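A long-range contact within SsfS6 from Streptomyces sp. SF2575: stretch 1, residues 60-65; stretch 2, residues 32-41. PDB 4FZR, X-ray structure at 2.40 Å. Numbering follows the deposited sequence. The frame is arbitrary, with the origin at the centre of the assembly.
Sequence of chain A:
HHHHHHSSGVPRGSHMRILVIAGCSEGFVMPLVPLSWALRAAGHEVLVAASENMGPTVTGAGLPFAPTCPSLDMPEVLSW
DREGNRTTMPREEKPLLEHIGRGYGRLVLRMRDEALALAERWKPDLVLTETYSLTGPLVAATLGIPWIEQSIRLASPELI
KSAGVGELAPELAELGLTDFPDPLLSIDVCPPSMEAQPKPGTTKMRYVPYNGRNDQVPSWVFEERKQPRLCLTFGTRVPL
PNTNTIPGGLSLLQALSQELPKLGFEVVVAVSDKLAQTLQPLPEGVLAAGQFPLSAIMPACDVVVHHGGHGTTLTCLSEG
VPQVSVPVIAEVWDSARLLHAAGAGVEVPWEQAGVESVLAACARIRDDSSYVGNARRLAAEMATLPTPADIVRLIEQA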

# COMPACT_ATOMS: atom_id res chain seq x y z
N GLY A 60 -2.00 -0.17 7.85
CA GLY A 60 -1.79 -1.54 7.43
C GLY A 60 -1.86 -1.69 5.92
O GLY A 60 -1.41 -2.69 5.36
N ALA A 61 -2.45 -0.70 5.25
CA ALA A 61 -2.47 -0.64 3.80
C ALA A 61 -1.27 0.14 3.26
O ALA A 61 -1.15 0.35 2.05
CB ALA A 61 -3.78 0.00 3.32
N GLY A 62 -0.41 0.59 4.16
CA GLY A 62 0.81 1.29 3.79
C GLY A 62 0.58 2.76 3.54
O GLY A 62 1.38 3.40 2.85
N LEU A 63 -0.50 3.31 4.09
CA LEU A 63 -0.86 4.70 3.84
C LEU A 63 -0.77 5.58 5.09
O LEU A 63 -0.93 5.10 6.21
CB LEU A 63 -2.27 4.78 3.24
CG LEU A 63 -2.44 4.16 1.85
CD1 LEU A 63 -3.91 4.06 1.48
CD2 LEU A 63 -1.69 4.96 0.79
N PRO A 64 -0.49 6.88 4.90
CA PRO A 64 -0.46 7.84 6.02
C PRO A 64 -1.84 8.06 6.63
O PRO A 64 -2.81 8.14 5.89
CB PRO A 64 0.04 9.13 5.36
CG PRO A 64 0.68 8.70 4.08
CD PRO A 64 -0.08 7.51 3.63
N PHE A 65 -1.90 8.18 7.95
CA PHE A 65 -3.18 8.27 8.66
C PHE A 65 -3.27 9.46 9.62
O PHE A 65 -2.28 9.84 10.24
CB PHE A 65 -3.43 6.99 9.46
CG PHE A 65 -4.63 7.07 10.36
CD1 PHE A 65 -5.91 6.94 9.84
CD2 PHE A 65 -4.49 7.28 11.73
CE1 PHE A 65 -7.02 7.01 10.66
CE2 PHE A 65 -5.60 7.35 12.55
CZ PHE A 65 -6.87 7.22 12.02
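Stretch 2, residues 32-41: LVPLSWALRA

Stretch 2 is helical over most of its length and lies along the irregular stretch 1, where Gly 62 is the first residue to leave helical phi/psi (phi 83°, a Schellman motif) and Leu 63 and Pro 64 are extended. The two run in the same order: Val 33 sits nearest Ala 61 (CA to CA 6.9 Å) and, one helical turn on, Trp 37 nearest Leu 63 (CA to CA 7.7 Å). Together they bury 329 Å².

Backbone carbonyls of stretch 1 accept from side chains of the helix, whose amides from Ser 36 to Ala 41 bond to carbonyls four residues back, such as Trp 37 N to Val 33 O (2.9 Å). The indole Trp 37 NE1 donates to Ala 61 O at 2.9 Å and 156°, near the ring plane, so a buried N-H and a buried carbonyl satisfy each other. Arg 40, extended with chi1 to chi3 all t, brings NH1 to 2.8 Å from Gly 62 O; at 126° this bond is weak. Water 1 accepts from Arg 40 NH2 (2.9 Å) and donates weakly to Gly 62 O (3.3 Å), linking the same two residues a second time. Ser 36 turns its hydroxyl back into its own stretch, OG donating to Leu 32 O (3.0 Å), while its CB packs on Leu 63 CD1 (3.7 Å).

Leu 63 (m, t) lays CD2 over one face of Trp 37, 3.6 Å from the five-membered ring centroid, a CH-pi contact, and its CD1 reaches Val 33 CG1 at 4.2 Å. Ala 61 CB meets Val 33 CG2 at 3.7 Å. Pro 64 CD covers one guanidinium face, 3.6 Å from Arg 40 NH1. At Gly 62 an ideal CB would lie 3.5 Å from Trp 37 CZ2, a tight fit.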

# COMPACT_ATOMS: atom_id res chain seq x y z
N LEU A 32 -10.99 2.37 -0.79
CA LEU A 32 -10.35 3.60 -1.26
C LEU A 32 -8.84 3.44 -1.34
O LEU A 32 -8.14 4.33 -1.84
CB LEU A 32 -10.69 4.77 -0.33
CG LEU A 32 -12.14 5.25 -0.35
CD1 LEU A 32 -12.36 6.28 0.75
CD2 LEU A 32 -12.51 5.84 -1.71
N VAL A 33 -8.33 2.32 -0.85
CA VAL A 33 -6.89 2.11 -0.77
C VAL A 33 -6.20 2.07 -2.15
O VAL A 33 -5.16 2.69 -2.33
CB VAL A 33 -6.56 0.83 0.03
CG1 VAL A 33 -5.12 0.40 -0.20
CG2 VAL A 33 -6.83 1.04 1.51
N PRO A 34 -6.78 1.34 -3.11
CA PRO A 34 -6.09 1.26 -4.41
C PRO A 34 -6.02 2.58 -5.17
O PRO A 34 -5.01 2.85 -5.82
CB PRO A 34 -6.91 0.21 -5.17
CG PRO A 34 -7.55 -0.62 -4.10
CD PRO A 34 -7.89 0.37 -3.03
N LEU A 35 -7.07 3.40 -5.10
CA LEU A 35 -7.04 4.71 -5.74
C LEU A 35 -6.05 5.62 -5.03
O LEU A 35 -5.35 6.41 -5.66
CB LEU A 35 -8.43 5.34 -5.75
CG LEU A 35 -8.55 6.69 -6.47
CD1 LEU A 35 -7.97 6.62 -7.88
CD2 LEU A 35 -10.00 7.15 -6.51
N SER A 36 -5.98 5.49 -3.70
CA SER A 36 -5.07 6.29 -2.88
C SER A 36 -3.62 5.98 -3.22
O SER A 36 -2.79 6.89 -3.28
CB SER A 36 -5.30 6.01 -1.40
OG SER A 36 -6.48 6.63 -0.94
N TRP A 37 -3.31 4.71 -3.42
CA TRP A 37 -1.97 4.31 -3.81
C TRP A 37 -1.66 4.64 -5.27
O TRP A 37 -0.50 4.83 -5.64
CB TRP A 37 -1.75 2.81 -3.55
CG TRP A 37 -0.96 2.55 -2.31
CD1 TRP A 37 -1.40 1.96 -1.15
CD2 TRP A 37 0.42 2.87 -2.09
NE1 TRP A 37 -0.38 1.90 -0.23
CE2 TRP A 37 0.75 2.45 -0.78
CE3 TRP A 37 1.41 3.48 -2.87
CZ2 TRP A 37 2.02 2.61 -0.24
CZ3 TRP A 37 2.68 3.64 -2.33
CH2 TRP A 37 2.98 3.21 -1.03
N ALA A 38 -2.71 4.70 -6.09
CA ALA A 38 -2.55 5.07 -7.49
C ALA A 38 -2.11 6.53 -7.58
O ALA A 38 -1.27 6.90 -8.40
CB ALA A 38 -3.86 4.87 -8.25
N LEU A 39 -2.69 7.36 -6.71
CA LEU A 39 -2.30 8.76 -6.61
C LEU A 39 -0.86 8.88 -6.15
O LEU A 39 -0.06 9.61 -6.73
CB LEU A 39 -3.23 9.50 -5.65
CG LEU A 39 -4.68 9.63 -6.09
CD1 LEU A 39 -5.56 10.20 -4.97
CD2 LEU A 39 -4.79 10.49 -7.34
N ARG A 40 -0.53 8.16 -5.08
CA ARG A 40 0.81 8.20 -4.52
C ARG A 40 1.83 7.70 -5.53
O ARG A 40 2.95 8.21 -5.61
CB ARG A 40 0.85 7.37 -3.24
CG ARG A 40 1.95 7.76 -2.28
CD ARG A 40 1.71 7.13 -0.92
NE ARG A 40 2.83 7.35 0.00
CZ ARG A 40 3.02 6.67 1.13
NH1 ARG A 40 2.18 5.70 1.48
NH2 ARG A 40 4.06 6.94 1.90
N ALA A 41 1.45 6.69 -6.30
CA ALA A 41 2.34 6.14 -7.32
C ALA A 41 2.60 7.17 -8.42
O ALA A 41 3.64 7.14 -9.09
CB ALA A 41 1.75 4.89 -7.92
O HOH W 1 3.27 5.66 4.42